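Local coordinates for TRAP solute Binding Protein (Uncultured marine bacterium, PDB 5I7I) that binds aromatic acids such as 3-hydroxybenzoate, probably delivering them to the membrane components of a TRAP transporter, at residues K45-K50 and F240-A245; K137-F142 and K256-N261. One frame throughout, in Å; residues are numbered along the deposited sequence.

Contact 1 (K45-K50 and F240-A245)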
ATOM      1  N   LYS A  45       1.385 -15.708  -5.281  1.00  7.90           N
ATOM      2  CA  LYS A  45       1.479 -16.978  -5.997  1.00  8.38           C
ATOM      3  C   LYS A  45       2.924 -17.372  -6.237  1.00  9.00           C
ATOM      4  O   LYS A  45       3.308 -18.489  -5.854  1.00  9.45           O
ATOM      5  CB  LYS A  45       0.649 -16.923  -7.280  1.00 11.12           C
ATOM      6  CG  LYS A  45       0.845 -18.136  -8.189  1.00 13.73           C
ATOM      7  CD  LYS A  45      -0.094 -18.079  -9.383  1.00 13.45           C
ATOM      8  CE  LYS A  45       0.066 -19.272 -10.314  1.00 14.16           C
ATOM      9  NZ  LYS A  45       1.344 -19.237 -11.063  1.00 19.25           N
ATOM     10  N   PRO A  46       3.779 -16.539  -6.823  1.00  9.33           N
ATOM     11  CA  PRO A  46       5.180 -16.961  -6.962  1.00  9.88           C
ATOM     12  C   PRO A  46       5.911 -17.128  -5.644  1.00  9.78           C
ATOM     13  O   PRO A  46       6.785 -18.003  -5.543  1.00 10.41           O
ATOM     14  CB  PRO A  46       5.805 -15.887  -7.868  1.00 13.34           C
ATOM     15  CG  PRO A  46       4.822 -14.737  -7.855  1.00 13.07           C
ATOM     16  CD  PRO A  46       3.479 -15.307  -7.575  1.00 11.66           C
ATOM     17  N   TRP A  47       5.582 -16.331  -4.621  1.00 10.23           N
ATOM     18  CA  TRP A  47       6.167 -16.552  -3.304  1.00  9.14           C
ATOM     19  C   TRP A  47       5.840 -17.959  -2.831  1.00  9.33           C
ATOM     20  O   TRP A  47       6.716 -18.706  -2.359  1.00 10.02           O
ATOM     21  CB  TRP A  47       5.639 -15.498  -2.318  1.00  8.28           C
ATOM     22  CG  TRP A  47       6.184 -15.589  -0.947  1.00  8.53           C
ATOM     23  CD1 TRP A  47       7.306 -15.004  -0.486  1.00  9.97           C
ATOM     24  CD2 TRP A  47       5.604 -16.293   0.160  1.00  8.56           C
ATOM     25  NE1 TRP A  47       7.492 -15.313   0.845  1.00  9.85           N
ATOM     26  CE2 TRP A  47       6.449 -16.101   1.261  1.00 10.39           C
ATOM     27  CE3 TRP A  47       4.452 -17.065   0.318  1.00  9.31           C
ATOM     28  CZ2 TRP A  47       6.192 -16.672   2.508  1.00 10.93           C
ATOM     29  CZ3 TRP A  47       4.188 -17.619   1.558  1.00 11.17           C
ATOM     30  CH2 TRP A  47       5.055 -17.418   2.634  1.00 12.43           C
ATOM     31  N   SER A  48       4.577 -18.343  -2.957  0.56  9.05           N
ATOM     32  CA  SER A  48       4.160 -19.663  -2.508  0.56  9.38           C
ATOM     33  C   SER A  48       4.836 -20.760  -3.317  0.56 10.26           C
ATOM     34  O   SER A  48       5.145 -21.822  -2.771  0.56 11.36           O
ATOM     35  CB  SER A  48       2.638 -19.774  -2.562  0.56  8.98           C
ATOM     36  OG  SER A  48       2.174 -19.967  -3.883  0.56 10.10           O
ATOM     37  N   GLU A  49       5.094 -20.521  -4.604  1.00 11.59           N
ATOM     38  CA  GLU A  49       5.782 -21.526  -5.419  1.00 11.46           C
ATOM     39  C   GLU A  49       7.238 -21.674  -5.015  1.00 12.64           C
ATOM     40  O   GLU A  49       7.787 -22.784  -5.054  1.00 13.20           O
ATOM     41  CB  GLU A  49       5.705 -21.151  -6.890  1.00 12.88           C
ATOM     42  CG  GLU A  49       4.321 -21.233  -7.439  1.00 11.65           C
ATOM     43  CD  GLU A  49       4.143 -20.482  -8.744  1.00 17.80           C
ATOM     44  OE1 GLU A  49       5.039 -19.691  -9.118  1.00 18.08           O
ATOM     45  OE2 GLU A  49       3.099 -20.707  -9.396  1.00 16.27           O
ATOM     46  N   LYS A  50       7.893 -20.558  -4.670  1.00 11.56           N
ATOM     47  CA  LYS A  50       9.273 -20.626  -4.214  1.00 12.05           C
ATOM     48  C   LYS A  50       9.348 -21.343  -2.874  1.00 11.96           C
ATOM     49  O   LYS A  50      10.247 -22.171  -2.654  1.00 12.57           O
ATOM     50  CB  LYS A  50       9.865 -19.211  -4.162  1.00 12.66           C
ATOM     51  CG  LYS A  50      11.344 -19.118  -3.732  1.00 19.75           C
ATOM     52  CD  LYS A  50      11.881 -17.661  -3.853  1.00 20.60           C
ATOM     53  CE  LYS A  50      13.349 -17.503  -3.413  1.00 16.47           C
ATOM     54  NZ  LYS A  50      13.588 -17.866  -1.983  1.00 25.37           N
ATOM     55  N   PHE A 240       2.507  -7.972   4.730  1.00  5.56           N
ATOM     56  CA  PHE A 240       2.529  -9.387   4.360  1.00  5.83           C
ATOM     57  C   PHE A 240       2.973 -10.101   5.629  1.00  5.59           C
ATOM     58  O   PHE A 240       4.134  -9.994   6.034  1.00  6.64           O
ATOM     59  CB  PHE A 240       3.481  -9.601   3.186  1.00  4.97           C
ATOM     60  CG  PHE A 240       3.452 -11.001   2.580  1.00  4.98           C
ATOM     61  CD1 PHE A 240       2.272 -11.697   2.362  1.00  6.52           C
ATOM     62  CD2 PHE A 240       4.655 -11.579   2.158  1.00  6.86           C
ATOM     63  CE1 PHE A 240       2.310 -12.957   1.758  1.00  6.28           C
ATOM     64  CE2 PHE A 240       4.688 -12.810   1.585  1.00  6.60           C
ATOM     65  CZ  PHE A 240       3.528 -13.506   1.394  1.00  6.94           C
ATOM     66  N   LEU A 241       2.017 -10.743   6.306  1.00  6.76           N
ATOM     67  CA  LEU A 241       2.184 -11.190   7.681  1.00  5.63           C
ATOM     68  C   LEU A 241       1.782 -12.643   7.837  1.00  7.14           C
ATOM     69  O   LEU A 241       0.877 -13.129   7.160  1.00  6.76           O
ATOM     70  CB  LEU A 241       1.258 -10.391   8.608  1.00  7.64           C
ATOM     71  CG  LEU A 241       1.395  -8.872   8.589  1.00  7.90           C
ATOM     72  CD1 LEU A 241       0.368  -8.291   9.535  1.00  9.08           C
ATOM     73  CD2 LEU A 241       2.785  -8.451   8.973  1.00 10.29           C
ATOM     74  N   MET A 242       2.452 -13.326   8.763  1.00  7.39           N
ATOM     75  CA  MET A 242       2.133 -14.696   9.121  1.00  6.75           C
ATOM     76  C   MET A 242       1.754 -14.739  10.594  1.00  6.95           C
ATOM     77  O   MET A 242       2.256 -13.963  11.420  1.00  7.71           O
ATOM     78  CB  MET A 242       3.357 -15.579   8.875  1.00  7.96           C
ATOM     79  CG  MET A 242       3.146 -17.060   9.152  1.00  6.86           C
ATOM     80  SD  MET A 242       4.540 -18.047   8.620  1.00  9.84           S
ATOM     81  CE  MET A 242       4.191 -18.324   6.904  1.00 26.10           C
ATOM     82  N   ASN A 243       0.878 -15.676  10.932  1.00  6.97           N
ATOM     83  CA  ASN A 243       0.528 -15.881  12.328  1.00  7.54           C
ATOM     84  C   ASN A 243       1.763 -16.316  13.109  1.00  7.92           C
ATOM     85  O   ASN A 243       2.501 -17.213  12.686  1.00  7.97           O
ATOM     86  CB  ASN A 243      -0.559 -16.943  12.421  1.00  7.95           C
ATOM     87  CG  ASN A 243      -0.890 -17.315  13.857  1.00  8.70           C
ATOM     88  OD1 ASN A 243      -0.448 -18.337  14.363  1.00  9.17           O
ATOM     89  ND2 ASN A 243      -1.666 -16.472  14.516  1.00  8.91           N
ATOM     90  N   LYS A 244       1.988 -15.674  14.255  1.00  8.78           N
ATOM     91  CA  LYS A 244       3.207 -15.916  15.015  1.00  9.95           C
ATOM     92  C   LYS A 244       3.266 -17.349  15.524  1.00 10.47           C
ATOM     93  O   LYS A 244       4.286 -18.022  15.372  1.00 10.36           O
ATOM     94  CB  LYS A 244       3.285 -14.921  16.174  1.00 11.59           C
ATOM     95  CG  LYS A 244       4.640 -14.813  16.851  1.00 21.92           C
ATOM     96  CD  LYS A 244       4.705 -13.538  17.682  1.00 24.03           C
ATOM     97  CE  LYS A 244       6.132 -13.149  18.009  1.00 33.96           C
ATOM     98  NZ  LYS A 244       6.141 -11.899  18.817  1.00 44.12           N
ATOM     99  N   ALA A 245       2.188 -17.833  16.151  1.00  9.81           N
ATOM    100  CA  ALA A 245       2.206 -19.182  16.708  1.00 10.49           C
ATOM    101  C   ALA A 245       2.458 -20.217  15.618  1.00 11.38           C
ATOM    102  O   ALA A 245       3.179 -21.202  15.835  1.00 11.09           O
ATOM    103  CB  ALA A 245       0.893 -19.461  17.436  1.00 12.14           C
TER
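F240 meets W47 where helix 38-54 lies on the mixed five-stranded sheet of one lobe of this TRAP solute-binding protein. Its ring comes edge first onto one face of the indole, CZ sitting 3.7 Å from CD2 of W47. The pair is T-shaped, with the planes inclined at 80° and the phenyl centroid 5.0 Å from that of the five-membered ring. In F240, CG is anti to the backbone N (chi1 -172°), which carries CE2 and CZ off the strand toward the helix; W47, also with CG anti to N (chi1 -178°), swings its indole off the helix toward the strand, and the two side chains meet between the backbones, whose nearest CA atoms are 11.1 Å apart. Two residues along the strand, M242 points the same way and brings its methyl CE to the rim of the six-membered ring, 4.4 Å from CH2 of W47. With L139 and I87 also against it, the indole is buried, and its one polar atom, NE1, is satisfied by a hydrogen bond to O of N261. With an alanine here, the edge of F240 would probably lose its aromatic face and the N261 carbonyl this donor. N243 sits at the N-cap of the helix that follows, its OD1 accepting from N of K246.

Contact 2 (K137-F142 and K256-N261); sequences KVLAVF and KVIDNN
K137 and L139 sit on strand 136-143, I258 and D259 on helix 252-259, and the backbones come nearest where the CA atoms of L139 and N261 are 7.5 Å apart. Side chains bridge most of the gap. K137 starts with CG anti to its N, bends once at chi2 (62°), and then runs straight out to the helix, where NZ gives a short hydrogen bond and salt bridge of 2.6 Å to OD1 of D259. The ammonium arrives on the syn side of the carboxylate, 23° out of its plane. The other oxygen, OD2, is hydrogen-bonded to OH of Y247, whose ring also takes K137 in a cation-pi contact; one tyrosine thus serves both members of the ion pair, which is likely to limit how far the carboxylate can turn. Next to the ion pair the contact is apolar. L139 sends its CD2 branch across to CG2 of I258, 3.7 Å away, while L250 and M242 also touch I258. Farther along, ND2 of N261 reaches the carbonyl O of V257 at 2.9 Å with a nearly straight N-H (165°), the oxygen lying close to the amide plane. ND2 also bonds OE1 of E54, and OD1 accepts from NZ of K50, so both ends of this buried amide are held. On the strand, L139 and A140 both pair with F240, a classic beta bulge in the outermost strand of the five-stranded mixed sheet, and the helix packs beside that bulged edge in an alpha/beta lobe of the family 7 solute-binding fold.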
ATOM      1  N   LYS A 137       4.329 -12.552  12.877  1.00  7.78           N
ATOM      2  CA  LYS A 137       5.550 -12.862  12.147  1.00  9.67           C
ATOM      3  C   LYS A 137       5.531 -12.013  10.884  1.00  7.54           C
ATOM      4  O   LYS A 137       4.673 -12.198  10.005  1.00  7.76           O
ATOM      5  CB  LYS A 137       5.631 -14.354  11.807  1.00  9.00           C
ATOM      6  CG  LYS A 137       6.733 -14.713  10.816  1.00  9.77           C
ATOM      7  CD  LYS A 137       8.132 -14.393  11.315  1.00 12.13           C
ATOM      8  CE  LYS A 137       9.150 -14.739  10.226  1.00 12.89           C
ATOM      9  NZ  LYS A 137      10.556 -14.531  10.688  1.00 13.23           N
ATOM     10  N   VAL A 138       6.477 -11.096  10.782  1.00  7.48           N
ATOM     11  CA  VAL A 138       6.539 -10.211   9.627  1.00  6.80           C
ATOM     12  C   VAL A 138       7.197 -10.977   8.490  1.00  6.55           C
ATOM     13  O   VAL A 138       8.320 -11.481   8.636  1.00  9.67           O
ATOM     14  CB  VAL A 138       7.323  -8.934   9.940  1.00  7.65           C
ATOM     15  CG1 VAL A 138       7.508  -8.086   8.672  1.00  8.68           C
ATOM     16  CG2 VAL A 138       6.625  -8.123  11.027  1.00  9.68           C
ATOM     17  N   LEU A 139       6.499 -11.091   7.360  1.00  6.54           N
ATOM     18  CA  LEU A 139       7.146 -11.570   6.146  1.00  6.36           C
ATOM     19  C   LEU A 139       7.757 -10.399   5.389  1.00  6.19           C
ATOM     20  O   LEU A 139       8.961 -10.402   5.107  1.00  7.81           O
ATOM     21  CB  LEU A 139       6.183 -12.387   5.279  1.00  6.37           C
ATOM     22  CG  LEU A 139       5.526 -13.571   6.004  1.00  7.29           C
ATOM     23  CD1 LEU A 139       4.503 -14.206   5.093  1.00  8.34           C
ATOM     24  CD2 LEU A 139       6.562 -14.589   6.473  1.00  7.75           C
ATOM     25  N   ALA A 140       6.971  -9.367   5.099  1.00  5.98           N
ATOM     26  CA  ALA A 140       7.551  -8.136   4.580  1.00  6.05           C
ATOM     27  C   ALA A 140       6.546  -7.027   4.755  1.00  7.29           C
ATOM     28  O   ALA A 140       5.336  -7.262   4.736  1.00  6.98           O
ATOM     29  CB  ALA A 140       7.902  -8.254   3.097  1.00  6.66           C
ATOM     30  N   VAL A 141       7.062  -5.817   4.926  1.00  6.84           N
ATOM     31  CA  VAL A 141       6.289  -4.591   4.796  1.00  5.80           C
ATOM     32  C   VAL A 141       6.860  -3.818   3.619  1.00  6.01           C
ATOM     33  O   VAL A 141       8.084  -3.706   3.478  1.00  7.59           O
ATOM     34  CB  VAL A 141       6.364  -3.760   6.085  1.00  6.22           C
ATOM     35  CG1 VAL A 141       5.550  -2.479   5.957  1.00  8.19           C
ATOM     36  CG2 VAL A 141       5.863  -4.573   7.267  1.00  8.08           C
ATOM     37  N   PHE A 142       5.977  -3.359   2.737  1.00  5.90           N
ATOM     38  CA  PHE A 142       6.388  -2.718   1.496  1.00  5.83           C
ATOM     39  C   PHE A 142       5.250  -1.815   1.036  1.00  6.13           C
ATOM     40  O   PHE A 142       4.296  -1.580   1.781  1.00  6.50           O
ATOM     41  CB  PHE A 142       6.843  -3.753   0.465  1.00  6.96           C
ATOM     42  CG  PHE A 142       5.843  -4.825   0.121  1.00  6.36           C
ATOM     43  CD1 PHE A 142       5.804  -6.017   0.837  1.00  6.77           C
ATOM     44  CD2 PHE A 142       4.982  -4.672  -0.952  1.00  5.89           C
ATOM     45  CE1 PHE A 142       4.942  -7.025   0.473  1.00  7.50           C
ATOM     46  CE2 PHE A 142       4.120  -5.685  -1.318  1.00  7.50           C
ATOM     47  CZ  PHE A 142       4.099  -6.852  -0.589  1.00  7.12           C
ATOM     48  N   LYS A 256      13.545 -21.842   8.314  1.00 12.53           N
ATOM     49  CA  LYS A 256      14.591 -21.323   7.446  1.00 11.71           C
ATOM     50  C   LYS A 256      14.087 -21.075   6.034  1.00 11.96           C
ATOM     51  O   LYS A 256      14.526 -20.121   5.382  1.00 13.20           O
ATOM     52  CB  LYS A 256      15.789 -22.266   7.447  1.00 15.44           C
ATOM     53  CG  LYS A 256      16.559 -22.254   8.743  1.00 19.66           C
ATOM     54  CD  LYS A 256      17.688 -23.274   8.696  1.00 21.08           C
ATOM     55  CE  LYS A 256      18.240 -23.576  10.064  1.00 36.32           C
ATOM     56  NZ  LYS A 256      18.606 -22.349  10.797  1.00 33.76           N
ATOM     57  N   VAL A 257      13.176 -21.914   5.533  1.00 11.06           N
ATOM     58  CA  VAL A 257      12.576 -21.638   4.226  1.00 11.92           C
ATOM     59  C   VAL A 257      11.771 -20.342   4.276  1.00  9.75           C
ATOM     60  O   VAL A 257      11.876 -19.479   3.386  1.00 10.14           O
ATOM     61  CB  VAL A 257      11.718 -22.825   3.759  1.00 14.00           C
ATOM     62  CG1 VAL A 257      10.947 -22.440   2.490  1.00 12.86           C
ATOM     63  CG2 VAL A 257      12.588 -24.059   3.528  1.00 12.92           C
ATOM     64  N   ILE A 258      10.942 -20.185   5.306  1.00  9.31           N
ATOM     65  CA  ILE A 258      10.153 -18.968   5.425  1.00  9.41           C
ATOM     66  C   ILE A 258      11.073 -17.754   5.513  1.00  8.53           C
ATOM     67  O   ILE A 258      10.875 -16.752   4.814  1.00  9.54           O
ATOM     68  CB  ILE A 258       9.198 -19.038   6.631  1.00  9.41           C
ATOM     69  CG1 ILE A 258       8.162 -20.166   6.467  1.00 10.98           C
ATOM     70  CG2 ILE A 258       8.518 -17.667   6.856  1.00 11.89           C
ATOM     71  CD1 ILE A 258       7.246 -20.027   5.247  1.00 15.12           C
ATOM     72  N   ASP A 259      12.116 -17.839   6.341  1.00 10.33           N
ATOM     73  CA  ASP A 259      12.971 -16.674   6.562  1.00 12.36           C
ATOM     74  C   ASP A 259      13.826 -16.354   5.344  1.00 13.26           C
ATOM     75  O   ASP A 259      14.150 -15.181   5.113  1.00 15.20           O
ATOM     76  CB  ASP A 259      13.784 -16.878   7.832  1.00 13.44           C
ATOM     77  CG  ASP A 259      12.898 -16.876   9.080  1.00 12.12           C
ATOM     78  OD1 ASP A 259      11.904 -16.125   9.077  1.00 18.10           O
ATOM     79  OD2 ASP A 259      13.183 -17.584  10.055  1.00 18.04           O
ATOM     80  N   ASN A 260      14.138 -17.355   4.524  1.00 11.68           N
ATOM     81  CA  ASN A 260      14.797 -17.133   3.242  1.00 11.10           C
ATOM     82  C   ASN A 260      13.863 -16.460   2.251  1.00 10.93           C
ATOM     83  O   ASN A 260      14.313 -16.007   1.189  1.00 14.60           O
ATOM     84  CB  ASN A 260      15.293 -18.472   2.685  1.00 11.35           C
ATOM     85  CG  ASN A 260      16.213 -18.325   1.468  1.00 18.74           C
ATOM     86  OD1 ASN A 260      15.973 -18.926   0.415  1.00 27.15           O
ATOM     87  ND2 ASN A 260      17.278 -17.561   1.623  1.00 25.82           N
ATOM     88  N   ASN A 261      12.593 -16.387   2.578  1.00  9.32           N
ATOM     89  CA  ASN A 261      11.567 -15.752   1.772  1.00 10.02           C
ATOM     90  C   ASN A 261      10.852 -14.677   2.564  1.00 10.23           C
ATOM     91  O   ASN A 261       9.633 -14.528   2.492  1.00  9.68           O
ATOM     92  CB  ASN A 261      10.608 -16.815   1.255  1.00 11.98           C
ATOM     93  CG  ASN A 261      11.254 -17.671   0.208  1.00 11.98           C
ATOM     94  OD1 ASN A 261      11.351 -17.255  -0.937  1.00 12.74           O
ATOM     95  ND2 ASN A 261      11.761 -18.841   0.596  1.00 10.77           N
TER

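Overall arrangement
From the N terminus, helix 38-54 supplies the first half of contact 1, and strand 136-143 then supplies the first half of contact 2. Strand 237-243 closes the first loop, 190 residues after segment 45-50; helix 252-259 closes the second, 114 residues after segment 137-142. The segments alternate, so the two closures cross rather than nest. Their centres are about 7 Å apart, and the two strands are antiparallel neighbours in the sheet, joined by M242 N to K137 O. A second tie comes from M242, whose CE packs on CD1 of I258. Together they bind helix 38-54, the sheet edge and the helix pair 244-249 and 252-259 into one lobe.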